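PDB 1VPD: tartronate semialdehyde reductase from Salmonella typhimurium, which probably catalyses the NAD(P)H-dependent reduction of tartronate semialdehyde to D-glycerate, the last step in the breakdown of galactarate. Local coordinates for residues V118-S126 against L137-F148; A59-L69 against G88-S99. One frame throughout, in Å; residues are numbered along the deposited sequence. Where two conformers were deposited one is given.

Contact 1. Residues V118-S126 against L137-F148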
# COMPACT_ATOMS: atom_id res chain seq x y z
N VAL A 118 -21.97 10.90 3.09
CA VAL A 118 -21.14 9.71 3.08
C VAL A 118 -19.90 9.95 3.95
O VAL A 118 -19.23 10.96 3.77
CB VAL A 118 -20.77 9.34 1.64
CG1 VAL A 118 -19.88 8.12 1.58
CG2 VAL A 118 -22.05 9.15 0.80
N GLU A 119 -19.62 9.03 4.86
CA GLU A 119 -18.51 9.10 5.80
C GLU A 119 -17.28 8.47 5.17
O GLU A 119 -17.41 7.70 4.22
CB GLU A 119 -18.82 8.32 7.07
CG GLU A 119 -20.17 8.63 7.70
CD GLU A 119 -20.15 9.81 8.64
OE1 GLU A 119 -19.13 10.54 8.71
OE2 GLU A 119 -21.19 9.99 9.30
N MSE A 120 -16.11 8.75 5.73
CA MSE A 120 -14.86 8.23 5.14
C MSE A 120 -13.77 8.04 6.19
O MSE A 120 -13.59 8.88 7.08
CB MSE A 120 -14.35 9.16 4.04
CG MSE A 120 -13.10 8.64 3.35
SE MSE A 120 -12.58 9.82 1.92
CE MSE A 120 -10.88 9.11 1.45
N LEU A 121 -13.07 6.91 6.09
CA LEU A 121 -11.81 6.70 6.78
C LEU A 121 -10.70 6.55 5.73
O LEU A 121 -10.92 5.92 4.69
CB LEU A 121 -11.82 5.42 7.62
CG LEU A 121 -12.88 5.25 8.71
CD1 LEU A 121 -12.81 3.85 9.28
CD2 LEU A 121 -12.66 6.29 9.76
N ASP A 122 -9.52 7.09 6.03
CA ASP A 122 -8.32 6.77 5.26
C ASP A 122 -7.51 5.76 6.05
O ASP A 122 -6.97 6.08 7.11
CB ASP A 122 -7.50 8.01 4.84
CG ASP A 122 -6.93 8.82 5.99
OD1 ASP A 122 -7.68 9.18 6.93
OD2 ASP A 122 -5.74 9.23 5.99
N ALA A 123 -7.47 4.52 5.55
CA ALA A 123 -6.89 3.38 6.26
C ALA A 123 -5.87 2.61 5.40
O ALA A 123 -6.06 1.42 5.13
CB ALA A 123 -8.00 2.45 6.72
N PRO A 124 -4.80 3.28 4.97
CA PRO A 124 -3.74 2.60 4.24
C PRO A 124 -3.02 1.57 5.10
O PRO A 124 -3.18 1.50 6.33
CB PRO A 124 -2.79 3.75 3.83
CG PRO A 124 -3.04 4.82 4.84
CD PRO A 124 -4.50 4.71 5.17
N VAL A 125 -2.25 0.73 4.44
CA VAL A 125 -1.70 -0.46 5.06
C VAL A 125 -0.22 -0.58 4.83
O VAL A 125 0.34 0.02 3.90
CB VAL A 125 -2.42 -1.76 4.56
CG1 VAL A 125 -3.92 -1.60 4.60
CG2 VAL A 125 -1.99 -2.14 3.15
N SER A 126 0.40 -1.43 5.64
CA SER A 126 1.79 -1.84 5.38
C SER A 126 2.04 -3.29 5.75
O SER A 126 1.54 -3.80 6.77
CB SER A 126 2.76 -0.95 6.15
OG SER A 126 4.07 -1.32 5.81
N LEU A 137 -1.06 -7.59 8.03
CA LEU A 137 -0.84 -6.17 7.73
C LEU A 137 -1.04 -5.28 8.94
O LEU A 137 -1.89 -5.56 9.78
CB LEU A 137 -1.84 -5.69 6.67
CG LEU A 137 -1.76 -6.30 5.29
CD1 LEU A 137 -2.98 -5.90 4.46
CD2 LEU A 137 -0.49 -5.88 4.59
N SER A 138 -0.28 -4.18 9.01
CA SER A 138 -0.61 -3.07 9.88
C SER A 138 -1.47 -2.08 9.09
O SER A 138 -1.18 -1.77 7.92
CB SER A 138 0.64 -2.37 10.40
OG SER A 138 1.24 -3.11 11.45
N VAL A 139 -2.51 -1.58 9.73
CA VAL A 139 -3.44 -0.62 9.17
C VAL A 139 -3.36 0.64 10.02
O VAL A 139 -3.36 0.57 11.26
CB VAL A 139 -4.89 -1.20 9.15
CG1 VAL A 139 -5.85 -0.25 8.50
CG2 VAL A 139 -4.90 -2.53 8.44
N MSE A 140 -3.29 1.78 9.36
CA MSE A 140 -3.12 3.07 10.02
C MSE A 140 -4.22 4.00 9.51
O MSE A 140 -4.33 4.21 8.32
CB MSE A 140 -1.71 3.62 9.74
CG MSE A 140 -1.37 3.78 8.25
SE MSE A 140 0.51 3.33 7.84
CE MSE A 140 0.48 1.45 8.28
N VAL A 141 -5.03 4.55 10.42
CA VAL A 141 -6.33 5.10 10.05
C VAL A 141 -6.54 6.52 10.51
O VAL A 141 -6.25 6.86 11.66
CB VAL A 141 -7.47 4.23 10.66
CG1 VAL A 141 -8.81 4.65 10.10
CG2 VAL A 141 -7.19 2.74 10.43
N GLY A 142 -7.07 7.37 9.63
CA GLY A 142 -7.58 8.66 10.02
C GLY A 142 -9.09 8.72 9.83
O GLY A 142 -9.66 7.99 9.00
N GLY A 143 -9.72 9.61 10.59
CA GLY A 143 -11.15 9.87 10.49
C GLY A 143 -11.78 9.93 11.87
O GLY A 143 -11.11 10.01 12.87
N ASP A 144 -13.11 9.90 11.90
CA ASP A 144 -13.88 9.95 13.15
C ASP A 144 -13.73 8.69 13.98
O ASP A 144 -13.88 7.58 13.48
CB ASP A 144 -15.34 10.21 12.77
CG ASP A 144 -16.30 10.17 13.95
OD1 ASP A 144 -15.92 9.85 15.08
OD2 ASP A 144 -17.49 10.45 13.80
N LYS A 145 -13.43 8.85 15.26
CA LYS A 145 -13.25 7.71 16.15
C LYS A 145 -14.45 6.76 16.17
O LYS A 145 -14.28 5.56 16.26
CB LYS A 145 -12.95 8.17 17.58
CG LYS A 145 -12.63 7.02 18.56
CD LYS A 145 -11.56 6.05 18.02
CE LYS A 145 -10.67 5.46 19.12
NZ LYS A 145 -11.10 4.09 19.56
N ALA A 146 -15.66 7.30 16.12
CA ALA A 146 -16.86 6.47 16.17
C ALA A 146 -16.92 5.55 14.97
O ALA A 146 -17.31 4.40 15.11
CB ALA A 146 -18.10 7.30 16.23
N ILE A 147 -16.51 6.06 13.81
CA ILE A 147 -16.52 5.28 12.58
C ILE A 147 -15.39 4.25 12.61
O ILE A 147 -15.58 3.09 12.24
CB ILE A 147 -16.44 6.21 11.34
CG1 ILE A 147 -17.54 7.28 11.36
CG2 ILE A 147 -16.46 5.42 10.05
CD1 ILE A 147 -18.93 6.76 11.20
N PHE A 148 -14.21 4.68 13.06
CA PHE A 148 -13.12 3.74 13.32
C PHE A 148 -13.57 2.57 14.21
O PHE A 148 -13.35 1.40 13.89
CB PHE A 148 -11.93 4.49 13.97
CG PHE A 148 -10.80 3.59 14.37
CD1 PHE A 148 -9.75 3.33 13.47
CD2 PHE A 148 -10.77 2.99 15.62
CE1 PHE A 148 -8.72 2.48 13.82
CE2 PHE A 148 -9.75 2.14 15.97
CZ PHE A 148 -8.71 1.88 15.07
O HOH W 1 -18.04 11.25 11.45
O HOH W 2 -14.60 9.41 9.56
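L121 packs against I147 at the start of helix 145-156, with its CG 3.8 Å from I147 CG2 and its CD1 over the backbone of F148. CG is turned anti to the carbonyl carbon (chi1 -58°), which carries the isobutyl tip to the helix while CB stays beside V141 CG1. Along the same side, A123 CB fits between V139 CG1 and V141 CG2, and V125 CG1 rests alongside V139 CG2, both on one face of the sheet. The strands run antiparallel. D122 and G142 bond to each other both ways, with G142 N to D122 O at 2.8 Å, and S126 and S138 do likewise. Between these pairs M140 N meets P124 O almost straight on, but the proline has no N-H to give back, and M140 O faces P124 CD at 3.2 Å instead. The selenomethionine side chain of M140 bends at chi2 and chi3, bringing CE to 3.9 Å from S126 CB. D122 OD1 lies close over G142 CA, 3.1 Å away, where there is no side chain to stop it; the buried carboxylate is held by the backbone N-H groups of G169 and N172. The outer end is looser and wet. E119 CG reaches only 4.2 Å from I147 CD1, and a water joins M120 O to D144 N where the strands part. D144 N-caps the helix by accepting from A146 N on OD1. At the other end V125 O accepts from K175, the predicted catalytic lysine, and S126 OG binds N178 and a tartrate probably from the crystallisation liquor. Strand 119-126 continues the parallel run of this Rossmann-type NAD-binding domain, strand 137-142 adds an antiparallel neighbour after helix 128-134, and the V125-S126 end borders the probable active site.

Contact 2. Residues A59-L69 against G88-S99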
# COMPACT_ATOMS: atom_id res chain seq x y z
N ALA A 59 -22.26 0.62 -4.26
CA ALA A 59 -22.66 1.53 -3.20
C ALA A 59 -24.17 1.43 -2.91
O ALA A 59 -24.59 1.60 -1.77
CB ALA A 59 -22.30 2.95 -3.56
N GLU A 60 -24.96 1.13 -3.92
CA GLU A 60 -26.41 0.92 -3.73
C GLU A 60 -26.72 -0.29 -2.85
O GLU A 60 -27.75 -0.33 -2.16
CB GLU A 60 -27.09 0.79 -5.09
CG GLU A 60 -27.21 2.12 -5.81
CD GLU A 60 -27.63 2.05 -7.26
OE1 GLU A 60 -27.47 1.00 -7.92
OE2 GLU A 60 -28.11 3.09 -7.76
N GLN A 61 -25.83 -1.27 -2.86
CA GLN A 61 -26.01 -2.53 -2.16
C GLN A 61 -25.26 -2.68 -0.84
O GLN A 61 -25.56 -3.59 -0.07
CB GLN A 61 -25.58 -3.68 -3.07
CG GLN A 61 -26.34 -3.79 -4.37
CD GLN A 61 -25.70 -4.80 -5.30
OE1 GLN A 61 -25.26 -5.85 -4.85
NE2 GLN A 61 -25.66 -4.48 -6.57
N CYS A 62 -24.27 -1.83 -0.58
CA CYS A 62 -23.36 -2.03 0.55
C CYS A 62 -23.33 -0.80 1.44
O CYS A 62 -23.24 0.31 0.94
CB CYS A 62 -21.93 -2.30 0.05
SG CYS A 62 -21.77 -3.76 -1.01
N ASP A 63 -23.40 -1.00 2.75
CA ASP A 63 -23.37 0.13 3.70
C ASP A 63 -21.95 0.60 3.97
O ASP A 63 -21.75 1.65 4.56
CB ASP A 63 -23.95 -0.28 5.06
CG ASP A 63 -25.44 -0.56 5.03
OD1 ASP A 63 -26.18 0.10 4.27
OD2 ASP A 63 -25.93 -1.43 5.77
N VAL A 64 -20.99 -0.25 3.62
CA VAL A 64 -19.56 0.08 3.75
C VAL A 64 -18.84 -0.46 2.53
O VAL A 64 -19.14 -1.56 2.03
CB VAL A 64 -18.95 -0.47 5.07
CG1 VAL A 64 -19.03 -1.99 5.14
CG2 VAL A 64 -17.49 0.02 5.25
N ILE A 65 -17.89 0.32 2.02
CA ILE A 65 -17.15 -0.02 0.81
C ILE A 65 -15.68 0.22 1.11
O ILE A 65 -15.33 1.29 1.61
CB ILE A 65 -17.57 0.87 -0.38
CG1 ILE A 65 -19.06 0.69 -0.68
CG2 ILE A 65 -16.77 0.52 -1.63
CD1 ILE A 65 -19.80 1.97 -0.76
N ILE A 66 -14.86 -0.77 0.83
CA ILE A 66 -13.39 -0.61 0.84
C ILE A 66 -12.88 -0.36 -0.58
O ILE A 66 -13.28 -1.04 -1.52
CB ILE A 66 -12.74 -1.89 1.43
CG1 ILE A 66 -13.07 -2.02 2.91
CG2 ILE A 66 -11.21 -1.93 1.17
CD1 ILE A 66 -12.88 -3.43 3.43
N THR A 67 -11.97 0.61 -0.73
CA THR A 67 -11.24 0.78 -2.00
C THR A 67 -9.77 0.48 -1.74
O THR A 67 -9.25 0.82 -0.68
CB THR A 67 -11.38 2.18 -2.59
OG1 THR A 67 -11.22 3.19 -1.57
CG2 THR A 67 -12.79 2.40 -3.15
N MSE A 68 -9.12 -0.18 -2.69
CA MSE A 68 -7.69 -0.44 -2.64
C MSE A 68 -7.16 -0.17 -4.05
O MSE A 68 -7.14 -1.06 -4.90
CB MSE A 68 -7.39 -1.87 -2.16
CG MSE A 68 -5.91 -2.30 -2.12
SE MSE A 68 -4.80 -0.98 -1.37
CE MSE A 68 -4.44 -1.72 0.31
N LEU A 69 -6.76 1.07 -4.28
CA LEU A 69 -6.42 1.58 -5.60
C LEU A 69 -5.03 2.27 -5.57
O LEU A 69 -4.51 2.55 -4.49
CB LEU A 69 -7.50 2.54 -6.06
CG LEU A 69 -8.90 1.90 -6.18
CD1 LEU A 69 -9.99 2.96 -6.28
CD2 LEU A 69 -8.92 0.96 -7.37
N GLY A 88 -24.34 6.29 -5.98
CA GLY A 88 -25.14 5.21 -5.43
C GLY A 88 -25.29 5.16 -3.92
O GLY A 88 -26.12 4.41 -3.39
N ALA A 89 -24.48 5.93 -3.21
CA ALA A 89 -24.39 5.83 -1.76
C ALA A 89 -25.49 6.64 -1.09
O ALA A 89 -25.63 7.82 -1.34
CB ALA A 89 -23.02 6.34 -1.28
N LYS A 90 -26.23 6.02 -0.20
CA LYS A 90 -27.19 6.81 0.57
C LYS A 90 -26.51 7.39 1.80
O LYS A 90 -25.41 6.93 2.20
CB LYS A 90 -28.41 5.96 0.93
CG LYS A 90 -28.16 4.76 1.81
CD LYS A 90 -29.34 3.74 1.71
CE LYS A 90 -28.89 2.33 1.30
NZ LYS A 90 -29.12 2.02 -0.16
N PRO A 91 -27.11 8.41 2.42
CA PRO A 91 -26.53 9.02 3.61
C PRO A 91 -26.26 7.96 4.65
O PRO A 91 -27.08 7.05 4.83
CB PRO A 91 -27.62 9.99 4.08
CG PRO A 91 -28.32 10.36 2.84
CD PRO A 91 -28.38 9.09 2.05
N GLY A 92 -25.08 8.02 5.27
CA GLY A 92 -24.67 7.08 6.27
C GLY A 92 -23.74 5.98 5.77
O GLY A 92 -23.13 5.26 6.56
N THR A 93 -23.65 5.82 4.45
CA THR A 93 -22.71 4.90 3.83
C THR A 93 -21.30 5.34 4.23
O THR A 93 -21.06 6.52 4.39
CB THR A 93 -22.85 4.98 2.30
OG1 THR A 93 -24.16 4.59 1.88
CG2 THR A 93 -21.93 3.97 1.60
N VAL A 94 -20.40 4.37 4.39
CA VAL A 94 -19.01 4.64 4.78
C VAL A 94 -18.07 4.14 3.69
O VAL A 94 -18.20 3.00 3.25
CB VAL A 94 -18.66 3.94 6.09
CG1 VAL A 94 -17.19 4.18 6.48
CG2 VAL A 94 -19.63 4.39 7.23
N LEU A 95 -17.11 4.99 3.30
CA LEU A 95 -15.99 4.57 2.46
C LEU A 95 -14.77 4.40 3.36
O LEU A 95 -14.41 5.34 4.08
CB LEU A 95 -15.67 5.60 1.39
CG LEU A 95 -14.35 5.43 0.61
CD1 LEU A 95 -14.34 4.14 -0.19
CD2 LEU A 95 -14.13 6.62 -0.31
N ILE A 96 -14.16 3.23 3.30
CA ILE A 96 -12.86 2.97 3.91
C ILE A 96 -11.88 2.88 2.76
O ILE A 96 -11.76 1.85 2.08
CB ILE A 96 -12.86 1.69 4.77
CG1 ILE A 96 -13.93 1.75 5.86
CG2 ILE A 96 -11.49 1.48 5.46
CD1 ILE A 96 -14.00 0.50 6.68
N ASP A 97 -11.18 3.98 2.50
CA ASP A 97 -10.18 3.95 1.44
C ASP A 97 -8.87 3.47 2.04
O ASP A 97 -8.31 4.12 2.92
CB ASP A 97 -10.00 5.33 0.80
CG ASP A 97 -9.00 5.32 -0.34
OD1 ASP A 97 -8.79 4.23 -0.97
OD2 ASP A 97 -8.40 6.37 -0.66
N MSE A 98 -8.40 2.32 1.56
CA MSE A 98 -7.18 1.70 2.03
C MSE A 98 -6.00 1.92 1.07
O MSE A 98 -4.91 1.38 1.26
CB MSE A 98 -7.42 0.21 2.29
CG MSE A 98 -8.56 0.02 3.34
SE MSE A 98 -8.86 -1.79 3.96
CE MSE A 98 -7.55 -1.84 5.39
N SER A 99 -6.23 2.77 0.07
CA SER A 99 -5.20 3.19 -0.88
C SER A 99 -4.19 4.10 -0.19
O SER A 99 -4.50 4.82 0.76
CB SER A 99 -5.84 3.98 -2.03
OG SER A 99 -6.98 3.32 -2.57
O HOH W 3 -25.27 2.31 0.72
O HOH W 4 -26.67 3.31 -0.74
O HOH W 5 -22.98 2.51 6.97
O HOH W 6 -25.68 2.77 3.59
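T67 OG1 donates to D97 OD1 at 2.7 Å, meeting it from one face of the carboxylate. The same oxygen takes S99 OG on its syn lone pair at 2.6 Å and S99 N from the opposite face, the latter closing an Asx turn. S99 OG in turn accepts from L69 N at 2.8 Å, so a chain of bonds ties both strand ends. Backbone bonds of a parallel pair continue back through T67 O, I96, I65 and V94 to D63 O. At the helix end a water bridges A59 O, G88 O and K90 N, while the K90-T93 type II turn is closed by T93 N on K90 O, which T93 OG1 also grips. Packing fills the rest: V64 CG2 meets I96 CD1 at 3.8 Å, and I66 lies alongside I96, its CG2 3.7 Å from SE of selenomethionine M98. On the other face L95 CD1 touches T67 OG1 and CG2, and I65 CD1 meets T93 CG2. Helix 145-156 covers V64, V94 and I96 through Y151; helix 72-80 lies over T67 and D97 through V78 and V75, and strand 7-11 flanks strand 64-67 beyond the pair.

Both contacts are largely buried and belong to one sheet, for strands 94-97 and 119-126 are neighbours: L121 N probably bonds to L95 O, and A123 N to D97 O. Contact 2 lies in the parallel part next to strand 7-11, contact 1 where the sheet turns antiparallel. Helix 145-156 serves both, since I147 packs on L121 in one and touches V94 in the other. Their buried carboxylates differ in partners: D97 is gripped by side chains and backbone of its own contact, D122 by partners outside its contact. Each also has a watery outer edge, at D144 and around K90 respectively.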